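Local coordinates for protein glycerate 2-kinase (Pyrococcus horikoshii, PDB 1X3L) that catalyses the magnesium- and ATP-dependent phosphorylation of D-glycerate to 2-phosphoglycerate, and also accepts other nucleotides or pyrophosphate as phosphate donor, at residues 104-107 with 108-112; 383-386 with 387-391; 37-41 with 42-46; 223-227 with 228-232; 316-319 with 320-324. One frame throughout, in Å; residues are numbered along the deposited sequence.

Contact 1 of 5, residues 104-107 with 108-112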
# COMPACT_ATOMS: atom_id res chain seq x y z
N LYS A 104 11.80 -16.92 -12.22
CA LYS A 104 12.31 -15.57 -12.38
C LYS A 104 12.39 -14.87 -11.03
O LYS A 104 13.25 -14.02 -10.81
CB LYS A 104 11.42 -14.78 -13.35
CG LYS A 104 11.48 -15.29 -14.79
CD LYS A 104 12.88 -15.14 -15.37
CE LYS A 104 13.00 -15.83 -16.73
NZ LYS A 104 12.07 -15.28 -17.76
N SER A 105 11.49 -15.23 -10.11
CA SER A 105 11.48 -14.65 -8.77
C SER A 105 12.79 -15.01 -8.10
O SER A 105 13.42 -14.19 -7.44
CB SER A 105 10.32 -15.21 -7.95
OG SER A 105 9.08 -14.97 -8.58
N ILE A 106 13.18 -16.27 -8.27
CA ILE A 106 14.42 -16.77 -7.69
C ILE A 106 15.59 -16.09 -8.35
O ILE A 106 16.53 -15.66 -7.68
CB ILE A 106 14.53 -18.30 -7.88
CG1 ILE A 106 13.54 -19.00 -6.94
CG2 ILE A 106 15.96 -18.76 -7.63
CD1 ILE A 106 13.65 -20.51 -6.94
N LEU A 107 15.53 -15.97 -9.68
CA LEU A 107 16.59 -15.32 -10.43
C LEU A 107 16.78 -13.89 -9.91
O LEU A 107 17.91 -13.41 -9.78
CB LEU A 107 16.24 -15.28 -11.92
CG LEU A 107 17.22 -14.55 -12.83
CD1 LEU A 107 18.61 -15.18 -12.72
CD2 LEU A 107 16.73 -14.61 -14.27
N GLY A 108 15.67 -13.23 -9.62
CA GLY A 108 15.74 -11.87 -9.11
C GLY A 108 16.42 -11.82 -7.75
O GLY A 108 17.31 -11.00 -7.53
N ALA A 109 16.02 -12.71 -6.85
CA ALA A 109 16.61 -12.77 -5.52
C ALA A 109 18.10 -13.07 -5.61
O ALA A 109 18.92 -12.45 -4.92
CB ALA A 109 15.90 -13.83 -4.68
N LYS A 110 18.47 -14.02 -6.47
CA LYS A 110 19.87 -14.38 -6.64
C LYS A 110 20.65 -13.18 -7.15
O LYS A 110 21.79 -12.94 -6.73
CB LYS A 110 20.02 -15.54 -7.63
CG LYS A 110 19.58 -16.88 -7.09
CD LYS A 110 19.81 -17.97 -8.12
CE LYS A 110 19.49 -19.35 -7.57
NZ LYS A 110 20.39 -19.71 -6.45
N GLU A 111 20.05 -12.42 -8.07
CA GLU A 111 20.68 -11.23 -8.61
C GLU A 111 20.92 -10.23 -7.49
O GLU A 111 21.96 -9.57 -7.45
CB GLU A 111 19.79 -10.59 -9.68
CG GLU A 111 19.79 -11.32 -11.01
CD GLU A 111 21.06 -11.10 -11.80
OE1 GLU A 111 22.16 -11.39 -11.27
OE2 GLU A 111 20.97 -10.63 -12.95
N ALA A 112 19.96 -10.11 -6.59
CA ALA A 112 20.08 -9.18 -5.47
C ALA A 112 21.21 -9.60 -4.52
O ALA A 112 21.97 -8.76 -4.05
CB ALA A 112 18.76 -9.10 -4.71
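Gly108 packs its backbone against the turn of helix 103-118 that precedes it, with its N bonded to Lys104 O at 2.8 Å. This buried side of the helix is tight. Ala109 CB sits 3.6 Å from Ile106 O, while the residue also meets Leu139. The OG of Ser105 turns back to Asp102 N and reaches Ala135 O, so the small polar group is satisfied where the helix begins. Packing loosens toward the exposed side chains of Leu107 and Lys110, although Ile106 still touches Leu139. Ile106 and Lys110 run side by side in the same direction; with CG1 beside the backbone N (chi1 -72°), Ile106 CG2 stands anti to it and meets Lys110 CE at 3.6 Å. A bend at chi4 turns NZ away from the isoleucine. Leu107 and Glu111 barely meet through their side chains, Leu107 CD1 to Glu111 CG being 4.4 Å; Glu111 instead lays CG close to Leu107 O and leans on Lys92 and Ile94 of strand 92-96. Of the four i to i+4 bonds, Lys110 N to Ile106 O is the straightest, at 167°. The chemistry is that of a helix held by its main chain, its lysine adding methylenes rather than charge.

Contact 2 of 5, residues 383-386 with 387-391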
# COMPACT_ATOMS: atom_id res chain seq x y z
N GLY A 383 -24.14 18.76 -1.94
CA GLY A 383 -25.45 19.05 -1.37
C GLY A 383 -26.62 19.06 -2.34
O GLY A 383 -27.78 19.13 -1.92
N THR A 384 -26.34 19.00 -3.64
CA THR A 384 -27.42 19.00 -4.63
C THR A 384 -27.71 17.60 -5.15
O THR A 384 -28.74 17.37 -5.79
CB THR A 384 -27.06 19.84 -5.86
OG1 THR A 384 -26.11 19.13 -6.65
CG2 THR A 384 -26.48 21.18 -5.45
N THR A 385 -26.82 16.66 -4.86
CA THR A 385 -26.97 15.30 -5.37
C THR A 385 -28.23 14.53 -5.01
O THR A 385 -28.88 13.95 -5.88
CB THR A 385 -25.76 14.43 -4.99
OG1 THR A 385 -24.55 15.09 -5.42
CG2 THR A 385 -25.85 13.08 -5.69
N TYR A 386 -28.60 14.52 -3.73
CA TYR A 386 -29.79 13.79 -3.33
C TYR A 386 -31.01 14.18 -4.16
O TYR A 386 -31.68 13.33 -4.73
CB TYR A 386 -30.08 14.01 -1.84
CG TYR A 386 -31.18 13.11 -1.33
CD1 TYR A 386 -31.02 11.72 -1.31
CD2 TYR A 386 -32.41 13.63 -0.92
CE1 TYR A 386 -32.04 10.88 -0.89
CE2 TYR A 386 -33.45 12.79 -0.50
CZ TYR A 386 -33.26 11.42 -0.49
OH TYR A 386 -34.28 10.58 -0.11
N LYS A 387 -31.28 15.48 -4.26
CA LYS A 387 -32.43 15.94 -5.02
C LYS A 387 -32.34 15.62 -6.50
O LYS A 387 -33.37 15.41 -7.16
CB LYS A 387 -32.66 17.44 -4.78
CG LYS A 387 -33.21 17.70 -3.38
CD LYS A 387 -33.58 19.16 -3.11
CE LYS A 387 -34.18 19.31 -1.71
NZ LYS A 387 -34.54 20.71 -1.35
N LYS A 388 -31.13 15.58 -7.05
CA LYS A 388 -30.97 15.25 -8.46
C LYS A 388 -31.35 13.78 -8.65
O LYS A 388 -31.95 13.41 -9.66
CB LYS A 388 -29.54 15.51 -8.92
CG LYS A 388 -29.22 17.00 -9.05
CD LYS A 388 -27.77 17.27 -9.45
CE LYS A 388 -27.50 18.77 -9.51
NZ LYS A 388 -26.06 19.08 -9.78
N LEU A 389 -31.02 12.95 -7.66
CA LEU A 389 -31.34 11.53 -7.71
C LEU A 389 -32.86 11.34 -7.61
O LEU A 389 -33.45 10.54 -8.35
CB LEU A 389 -30.65 10.79 -6.55
CG LEU A 389 -29.12 10.64 -6.61
CD1 LEU A 389 -28.58 10.23 -5.25
CD2 LEU A 389 -28.76 9.60 -7.67
N ARG A 390 -33.49 12.09 -6.71
CA ARG A 390 -34.93 12.00 -6.53
C ARG A 390 -35.67 12.52 -7.75
O ARG A 390 -36.75 12.03 -8.08
CB ARG A 390 -35.35 12.78 -5.28
CG ARG A 390 -34.77 12.21 -3.99
CD ARG A 390 -35.17 10.74 -3.81
NE ARG A 390 -36.60 10.60 -3.55
CZ ARG A 390 -37.32 9.53 -3.90
NH1 ARG A 390 -36.75 8.51 -4.52
NH2 ARG A 390 -38.61 9.49 -3.61
N GLU A 391 -35.10 13.51 -8.43
CA GLU A 391 -35.72 14.06 -9.63
C GLU A 391 -35.76 13.02 -10.74
O GLU A 391 -36.58 13.11 -11.66
CB GLU A 391 -34.97 15.30 -10.12
CG GLU A 391 -35.48 16.59 -9.52
CD GLU A 391 -36.95 16.80 -9.83
OE1 GLU A 391 -37.32 16.81 -11.02
OE2 GLU A 391 -37.75 16.94 -8.87
O HOH W 1 -30.04 17.38 -2.61
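Thr384 OG1 is gripped by two groups: Asp382 OD1 bonds it from just upstream, and Lys388 NZ reaches it through a weak bond of 3.1 Å. The site is the N-terminal turn of helix 385-391, where Asp382 also meets Thr385 through its backbone N and the threonine OG1. Lys388 stretches its extended chain back alongside Thr384, laying CE 3.2 Å from Thr384 OG1, while its own N closes a helical turn on Thr384 O. Ahead of the regular bonds, a water accepts from Lys387 N at 2.8 Å and donates to Gly383 O, bridging an amide of the first turn to the loop.

One turn on, Tyr386 and Arg390 point the same way. With CG anti to the backbone N (chi1 -171°), the tyrosine ring lies beside the arginine, whose CG stands over one ring face in a CH-pi contact, 4.0 Å from the centroid; bends at chi2 and chi3 then carry CD and NE along toward Tyr386 OH. The guanidinium is inclined 29° to the ring, and its NH1 bonds to Ile394 O. Were Tyr386 a serine, the arginine methylenes would probably lose their aromatic support and a gap would open toward Val396 and Arg353. On the buried side, Leu389 packs on Val396 and Val412 and Thr385 on Thr352, the two lying side by side with Thr385 CG2 4.0 Å from Leu389 CD1.

Contact 3 of 5, residues 37-41 with 42-46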
# COMPACT_ATOMS: atom_id res chain seq x y z
N LYS A 37 25.98 14.38 0.12
CA LYS A 37 25.03 13.93 1.12
C LYS A 37 23.68 13.51 0.53
O LYS A 37 23.21 14.09 -0.45
CB LYS A 37 24.80 15.03 2.15
CG LYS A 37 26.08 15.64 2.73
CD LYS A 37 26.89 14.63 3.53
CE LYS A 37 28.19 15.25 4.05
NZ LYS A 37 28.97 14.30 4.90
N ILE A 38 23.08 12.50 1.14
CA ILE A 38 21.77 12.00 0.74
C ILE A 38 20.87 12.22 1.95
O ILE A 38 21.15 11.70 3.03
CB ILE A 38 21.80 10.50 0.40
CG1 ILE A 38 22.70 10.26 -0.82
CG2 ILE A 38 20.39 9.99 0.12
CD1 ILE A 38 22.82 8.81 -1.23
N ILE A 39 19.81 12.99 1.78
CA ILE A 39 18.91 13.27 2.90
C ILE A 39 17.54 12.63 2.69
O ILE A 39 16.76 13.06 1.83
CB ILE A 39 18.75 14.79 3.11
CG1 ILE A 39 20.14 15.44 3.16
CG2 ILE A 39 18.01 15.07 4.41
CD1 ILE A 39 20.11 16.96 3.30
N VAL A 40 17.25 11.61 3.49
CA VAL A 40 16.00 10.88 3.41
C VAL A 40 15.06 11.24 4.56
O VAL A 40 15.31 10.89 5.71
CB VAL A 40 16.25 9.36 3.43
CG1 VAL A 40 14.97 8.61 3.15
CG2 VAL A 40 17.31 9.01 2.40
N GLN A 41 13.98 11.94 4.22
CA GLN A 41 13.01 12.38 5.22
C GLN A 41 13.74 13.02 6.40
O GLN A 41 13.41 12.76 7.56
CB GLN A 41 12.15 11.20 5.69
CG GLN A 41 11.39 10.49 4.56
CD GLN A 41 10.31 9.55 5.06
OE1 GLN A 41 10.51 8.81 6.02
NE2 GLN A 41 9.16 9.56 4.39
N GLY A 42 14.75 13.84 6.11
CA GLY A 42 15.49 14.50 7.17
C GLY A 42 16.78 13.83 7.61
O GLY A 42 17.71 14.50 8.04
N LYS A 43 16.83 12.50 7.52
CA LYS A 43 18.02 11.74 7.93
C LYS A 43 19.11 11.91 6.88
O LYS A 43 18.93 11.57 5.72
CB LYS A 43 17.67 10.26 8.08
CG LYS A 43 18.73 9.40 8.76
CD LYS A 43 18.83 9.70 10.25
CE LYS A 43 19.78 8.73 10.95
NZ LYS A 43 21.18 8.82 10.43
N GLU A 44 20.26 12.44 7.31
CA GLU A 44 21.37 12.68 6.39
C GLU A 44 22.38 11.54 6.34
O GLU A 44 22.75 10.97 7.36
CB GLU A 44 22.09 13.98 6.79
CG GLU A 44 23.04 14.51 5.72
CD GLU A 44 23.75 15.78 6.15
OE1 GLU A 44 23.06 16.73 6.60
OE2 GLU A 44 24.99 15.84 6.02
N PHE A 45 22.82 11.20 5.13
CA PHE A 45 23.80 10.14 4.92
C PHE A 45 24.91 10.67 4.02
O PHE A 45 24.64 11.31 3.00
CB PHE A 45 23.18 8.92 4.24
CG PHE A 45 22.03 8.32 4.99
CD1 PHE A 45 20.74 8.83 4.84
CD2 PHE A 45 22.23 7.26 5.86
CE1 PHE A 45 19.67 8.28 5.55
CE2 PHE A 45 21.17 6.70 6.57
CZ PHE A 45 19.89 7.22 6.41
N GLU A 46 26.15 10.39 4.40
CA GLU A 46 27.30 10.83 3.61
C GLU A 46 27.64 9.76 2.57
O GLU A 46 27.68 8.58 2.88
CB GLU A 46 28.50 11.07 4.51
CG GLU A 46 29.71 11.64 3.79
CD GLU A 46 30.90 11.84 4.71
OE1 GLU A 46 31.91 12.42 4.26
OE2 GLU A 46 30.82 11.42 5.89
O HOH W 2 14.82 14.79 3.19
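Lys37 passes the carboxylate end of Glu44 at a slant, its CD lying 3.4 Å from Glu44 OE2, and then runs beside Glu46. The two strands, 37-40 and 43-46, form a beta hairpin closed by a type I' turn from Val40 to Lys43. A bend at chi2 (-65°) carries the lysine across to the neighbouring strand, where NZ forms a long salt bridge of 3.5 Å with Glu46 OE1. Glu44 OE2 is farther from Lys37 NZ, at 4.4 Å, and probably adds only a general electrostatic pull. Glu46 has a second partner in Lys48. Exchanging Lys37 for an alanine is likely to cost Glu46 one of these two lysine partners and to take methylenes and a nearby charge away from the Glu44 carboxylate.

Ile39 shares this side of the hairpin and crosses Glu44, its CG1 near Glu44 CG. The other side is largely apolar, carrying Ile38, Val40 and Phe45, with Lys43 at the turn end. Val40 and Phe45 pack on strands 188-194 and 260-266 of the parallel sheet. There Phe45 meets His261 edge-to-face and presents its own edge to Ile38 O, while Val40 CG2 lies 4.0 Å from Phe45 CE1.

Paired backbone bonds link Ile38 with Phe45 and Val40 with Lys43. At the turn, Gly42 has phi of 96°, and a side chain here would clash with Gln41 O. Gln41 fastens the turn through NE2 to Leu264 O. A water accepts from Gly42 N at 3.1 Å and lies 2.9 Å from Ile39 O.

Contact 4 of 5, residues 223-227 with 228-232. With EDO (1,2-ethanediol), chain F.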
# COMPACT_ATOMS: atom_id res chain seq x y z
N ILE A 223 3.10 -24.05 14.64
CA ILE A 223 2.07 -23.73 13.67
C ILE A 223 1.77 -24.89 12.72
O ILE A 223 0.61 -25.23 12.50
CB ILE A 223 2.46 -22.49 12.84
CG1 ILE A 223 2.37 -21.23 13.72
CG2 ILE A 223 1.56 -22.36 11.62
CD1 ILE A 223 2.88 -19.97 13.05
N LEU A 224 2.81 -25.48 12.14
CA LEU A 224 2.62 -26.59 11.22
C LEU A 224 1.96 -27.77 11.91
O LEU A 224 1.13 -28.46 11.32
CB LEU A 224 3.96 -27.02 10.61
CG LEU A 224 4.58 -26.03 9.62
CD1 LEU A 224 5.89 -26.59 9.08
CD2 LEU A 224 3.61 -25.77 8.48
N GLU A 225 2.32 -28.00 13.17
CA GLU A 225 1.75 -29.09 13.94
C GLU A 225 0.31 -28.77 14.33
O GLU A 225 -0.58 -29.61 14.21
CB GLU A 225 2.59 -29.35 15.20
CG GLU A 225 3.98 -29.91 14.91
CD GLU A 225 4.78 -30.16 16.18
OE1 GLU A 225 5.03 -29.19 16.93
OE2 GLU A 225 5.16 -31.33 16.43
N LEU A 226 0.09 -27.55 14.80
CA LEU A 226 -1.23 -27.10 15.21
C LEU A 226 -2.28 -27.35 14.14
O LEU A 226 -3.44 -27.62 14.44
CB LEU A 226 -1.21 -25.61 15.56
CG LEU A 226 -2.56 -25.02 15.96
CD1 LEU A 226 -3.04 -25.68 17.25
CD2 LEU A 226 -2.43 -23.51 16.15
N TYR A 227 -1.87 -27.26 12.88
CA TYR A 227 -2.78 -27.47 11.76
C TYR A 227 -2.57 -28.82 11.10
O TYR A 227 -2.96 -29.04 9.95
CB TYR A 227 -2.61 -26.34 10.74
CG TYR A 227 -3.10 -25.00 11.25
CD1 TYR A 227 -2.46 -23.82 10.90
CD2 TYR A 227 -4.22 -24.93 12.09
CE1 TYR A 227 -2.92 -22.59 11.37
CE2 TYR A 227 -4.69 -23.70 12.56
CZ TYR A 227 -4.03 -22.54 12.20
OH TYR A 227 -4.49 -21.33 12.66
N ASP A 228 -1.96 -29.73 11.85
CA ASP A 228 -1.68 -31.09 11.39
C ASP A 228 -1.16 -31.20 9.96
O ASP A 228 -1.61 -32.06 9.20
CB ASP A 228 -2.93 -31.96 11.55
CG ASP A 228 -3.27 -32.23 13.00
OD1 ASP A 228 -2.44 -32.83 13.71
OD2 ASP A 228 -4.37 -31.83 13.44
N ILE A 229 -0.21 -30.35 9.60
CA ILE A 229 0.39 -30.40 8.27
C ILE A 229 1.90 -30.56 8.39
O ILE A 229 2.60 -30.59 7.38
CB ILE A 229 0.08 -29.12 7.45
CG1 ILE A 229 0.48 -27.88 8.25
CG2 ILE A 229 -1.40 -29.08 7.09
CD1 ILE A 229 0.30 -26.59 7.48
N TRP A 230 2.38 -30.66 9.62
CA TRP A 230 3.80 -30.82 9.89
C TRP A 230 4.36 -32.04 9.16
O TRP A 230 5.47 -32.00 8.63
CB TRP A 230 4.04 -30.96 11.40
CG TRP A 230 5.46 -31.31 11.77
CD1 TRP A 230 5.89 -32.49 12.32
CD2 TRP A 230 6.62 -30.50 11.61
NE1 TRP A 230 7.25 -32.46 12.51
CE2 TRP A 230 7.73 -31.24 12.09
CE3 TRP A 230 6.85 -29.20 11.12
CZ2 TRP A 230 9.03 -30.74 12.08
CZ3 TRP A 230 8.15 -28.71 11.11
CH2 TRP A 230 9.22 -29.48 11.59
N GLU A 231 3.58 -33.12 9.14
CA GLU A 231 4.01 -34.34 8.47
C GLU A 231 3.62 -34.31 6.99
O GLU A 231 4.14 -35.09 6.19
CB GLU A 231 3.36 -35.56 9.14
CG GLU A 231 3.75 -35.77 10.59
CD GLU A 231 5.22 -36.14 10.77
OE1 GLU A 231 5.67 -36.26 11.93
OE2 GLU A 231 5.93 -36.30 9.75
N LYS A 232 2.73 -33.39 6.63
CA LYS A 232 2.28 -33.28 5.25
C LYS A 232 3.19 -32.44 4.38
O LYS A 232 3.25 -32.63 3.16
CB LYS A 232 0.85 -32.72 5.21
CG LYS A 232 -0.20 -33.63 5.83
CD LYS A 232 -1.60 -33.05 5.65
CE LYS A 232 -2.68 -33.98 6.18
NZ LYS A 232 -2.61 -34.18 7.66
C1 EDO F . 7.94 -34.20 15.63
O1 EDO F . 8.47 -33.26 16.58
C2 EDO F . 9.02 -34.57 14.61
O2 EDO F . 8.50 -35.51 13.67
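The Trp230 indole meets Leu224 at its rim: CD1 of the leucine lies near the ring plane, 3.4 Å from Trp230 CE3, and the two side chains cross at about a right angle. At the pyrrole edge sits a 1,2-ethanediol, probably from the crystallisation liquor, its O2 in the indole plane and its C2 3.5 Å from Trp230 NE1. The diol is tied weakly to Glu231 OE1 and is also hydrogen-bonded to Lys221 NZ. Glu225 runs alongside the tryptophan, approaching obliquely with CG 3.7 Å from Trp230 CB, and its carboxylate is turned 59° to the indole.

Just before Trp230, helix 217-226 ends in a Schellman motif, with Asp228 as the C-prime residue at positive phi (43°). Ile229 N reaches back to Leu224 O at 2.9 Å, nearly along the C=O axis. Asp228 N bonds Glu225 O at 2.7 Å, but from well above the carbonyl plane. The reversal brings Ile229 across Leu224, with Ile229 CD1 3.6 Å from Leu224 CD2. Its chi1 of 53° places CG1 between the backbone N and carbonyl carbon, close to Leu224 O. Both residues pack on Leu156 of helix 146-158, while Leu224 and Trp230 meet Ile241 of helix 235-246. Tyr227 sends its hydroxyl away to Glu165. Lys232 NZ curls back to donate to Asp228 O at 2.8 Å, pinning the carbonyl of the C-prime residue.

Contact 5 of 5, residues 316-319 with 320-324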
# COMPACT_ATOMS: atom_id res chain seq x y z
N ARG A 316 -19.83 22.42 14.87
CA ARG A 316 -19.07 21.52 15.73
C ARG A 316 -19.09 20.14 15.06
O ARG A 316 -20.03 19.81 14.35
CB ARG A 316 -19.69 21.45 17.14
CG ARG A 316 -21.07 20.81 17.20
CD ARG A 316 -21.78 21.08 18.54
NE ARG A 316 -23.02 20.31 18.63
CZ ARG A 316 -23.94 20.42 19.58
NH1 ARG A 316 -23.80 21.30 20.57
NH2 ARG A 316 -25.02 19.65 19.53
N PRO A 317 -18.04 19.32 15.27
CA PRO A 317 -16.85 19.57 16.08
C PRO A 317 -15.92 20.68 15.57
O PRO A 317 -15.03 21.12 16.29
CB PRO A 317 -16.17 18.20 16.10
CG PRO A 317 -16.49 17.66 14.76
CD PRO A 317 -17.96 18.00 14.61
N PHE A 318 -16.13 21.11 14.32
CA PHE A 318 -15.33 22.17 13.72
C PHE A 318 -16.23 23.20 13.04
O PHE A 318 -17.34 22.88 12.63
CB PHE A 318 -14.39 21.61 12.65
CG PHE A 318 -13.62 20.40 13.07
CD1 PHE A 318 -13.87 19.16 12.49
CD2 PHE A 318 -12.62 20.49 14.04
CE1 PHE A 318 -13.15 18.03 12.86
CE2 PHE A 318 -11.89 19.37 14.42
CZ PHE A 318 -12.16 18.13 13.83
N GLU A 319 -15.74 24.44 12.93
CA GLU A 319 -16.48 25.51 12.26
C GLU A 319 -16.06 25.55 10.79
O GLU A 319 -14.88 25.46 10.48
CB GLU A 319 -16.13 26.87 12.87
CG GLU A 319 -16.64 27.14 14.29
CD GLU A 319 -18.14 27.36 14.35
OE1 GLU A 319 -18.78 27.55 13.29
OE2 GLU A 319 -18.69 27.35 15.48
N PRO A 320 -17.03 25.67 9.86
CA PRO A 320 -16.66 25.72 8.44
C PRO A 320 -15.93 27.05 8.24
O PRO A 320 -16.07 27.95 9.06
CB PRO A 320 -18.01 25.71 7.72
CG PRO A 320 -18.96 25.11 8.72
CD PRO A 320 -18.49 25.69 10.03
N PRO A 321 -15.15 27.20 7.16
CA PRO A 321 -14.87 26.23 6.09
C PRO A 321 -13.88 25.20 6.60
O PRO A 321 -12.84 25.54 7.15
CB PRO A 321 -14.28 27.09 4.98
CG PRO A 321 -13.51 28.12 5.75
CD PRO A 321 -14.47 28.48 6.88
N VAL A 322 -14.20 23.92 6.40
CA VAL A 322 -13.32 22.89 6.90
C VAL A 322 -13.25 21.68 5.98
O VAL A 322 -14.16 21.43 5.19
CB VAL A 322 -13.79 22.46 8.31
CG1 VAL A 322 -15.21 21.91 8.24
CG2 VAL A 322 -12.83 21.44 8.91
N VAL A 323 -12.12 20.98 6.05
CA VAL A 323 -11.90 19.77 5.27
C VAL A 323 -11.56 18.64 6.24
O VAL A 323 -10.70 18.80 7.11
CB VAL A 323 -10.72 19.92 4.29
CG1 VAL A 323 -10.39 18.58 3.66
CG2 VAL A 323 -11.07 20.94 3.20
N LEU A 324 -12.26 17.52 6.10
CA LEU A 324 -12.02 16.36 6.96
C LEU A 324 -11.53 15.22 6.08
O LEU A 324 -12.05 14.99 4.99
CB LEU A 324 -13.30 15.94 7.69
CG LEU A 324 -13.78 16.76 8.89
CD1 LEU A 324 -14.05 18.19 8.48
CD2 LEU A 324 -15.04 16.13 9.44
O HOH W 3 -18.32 28.91 10.25
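Apolar contacts carry this connection, in which Phe318 leans on Val322 and Leu324. It is the second linker of a beta-alpha-beta crossover in the mixed sheet, where strand 285-290 leads through helix 297-314 into the adjacent parallel strand 322-328. Phe318 CB faces Val322 CG2 at 4.1 Å, and one ring atom, Phe318 CD1, meets Leu324 CD1 at the same distance. Both aliphatic groups approach the ring obliquely, and the phenylalanine and leucine side chains cross at a slant. The torsions account for the pairing: Val322 CG2 stands anti to the backbone N, with CG1 between N and the carbonyl carbon (chi1 61°), so that CG2 is the branch presented to the aromatic residue. The ring also stacks on Tyr287 and touches Met289, both of strand 285-290, while Val322 and Leu324 pack beneath helix 297-314 on Ile311. Alternation along the strand puts these two side chains on the helix-facing side and Val323 on the other, against Phe284.

Backbone constraint comes from the prolines. Peptide bonds are cis before Pro317 and again before Pro321, and they bend the chain on either side of Phe318 and Glu319. Pro320 touches Ile311, Val433 and Lys436.

Among polar links, backbone bonds hold the strand to both neighbours, Val322 to Val433 and Leu324 to Ala431, Val323 to Lys285 and Tyr287. At the surface, Arg316 forms a salt bridge with Glu310. Near the second cis peptide, Glu319 bends at chi2, and a water donates to Pro320 O at 2.7 Å and weakly to Glu319 OE1 at 3.4 Å.

Overall arrangement
The five contacts are all local and separate; even the closest pair by centres, contacts 2 and 5, stand 23 Å apart, on one side of the chain's centre. Contacts 1, 3 and 4 fall in the DUF4147 range, contact 2 in the MOFRL range, which also takes in most of residues 320-324 of contact 5. Each is partly buried, mostly with its apolar side inward. Contact 1 lies within one helix and contact 2 at a helix start: the first is held mainly by main-chain bonds, the second adds an aromatic-arginine pair. Contact 4 ends a helix, contact 3 is a hairpin with a surface salt bridge, and contact 5 enters a strand by apolar packing and cis prolines.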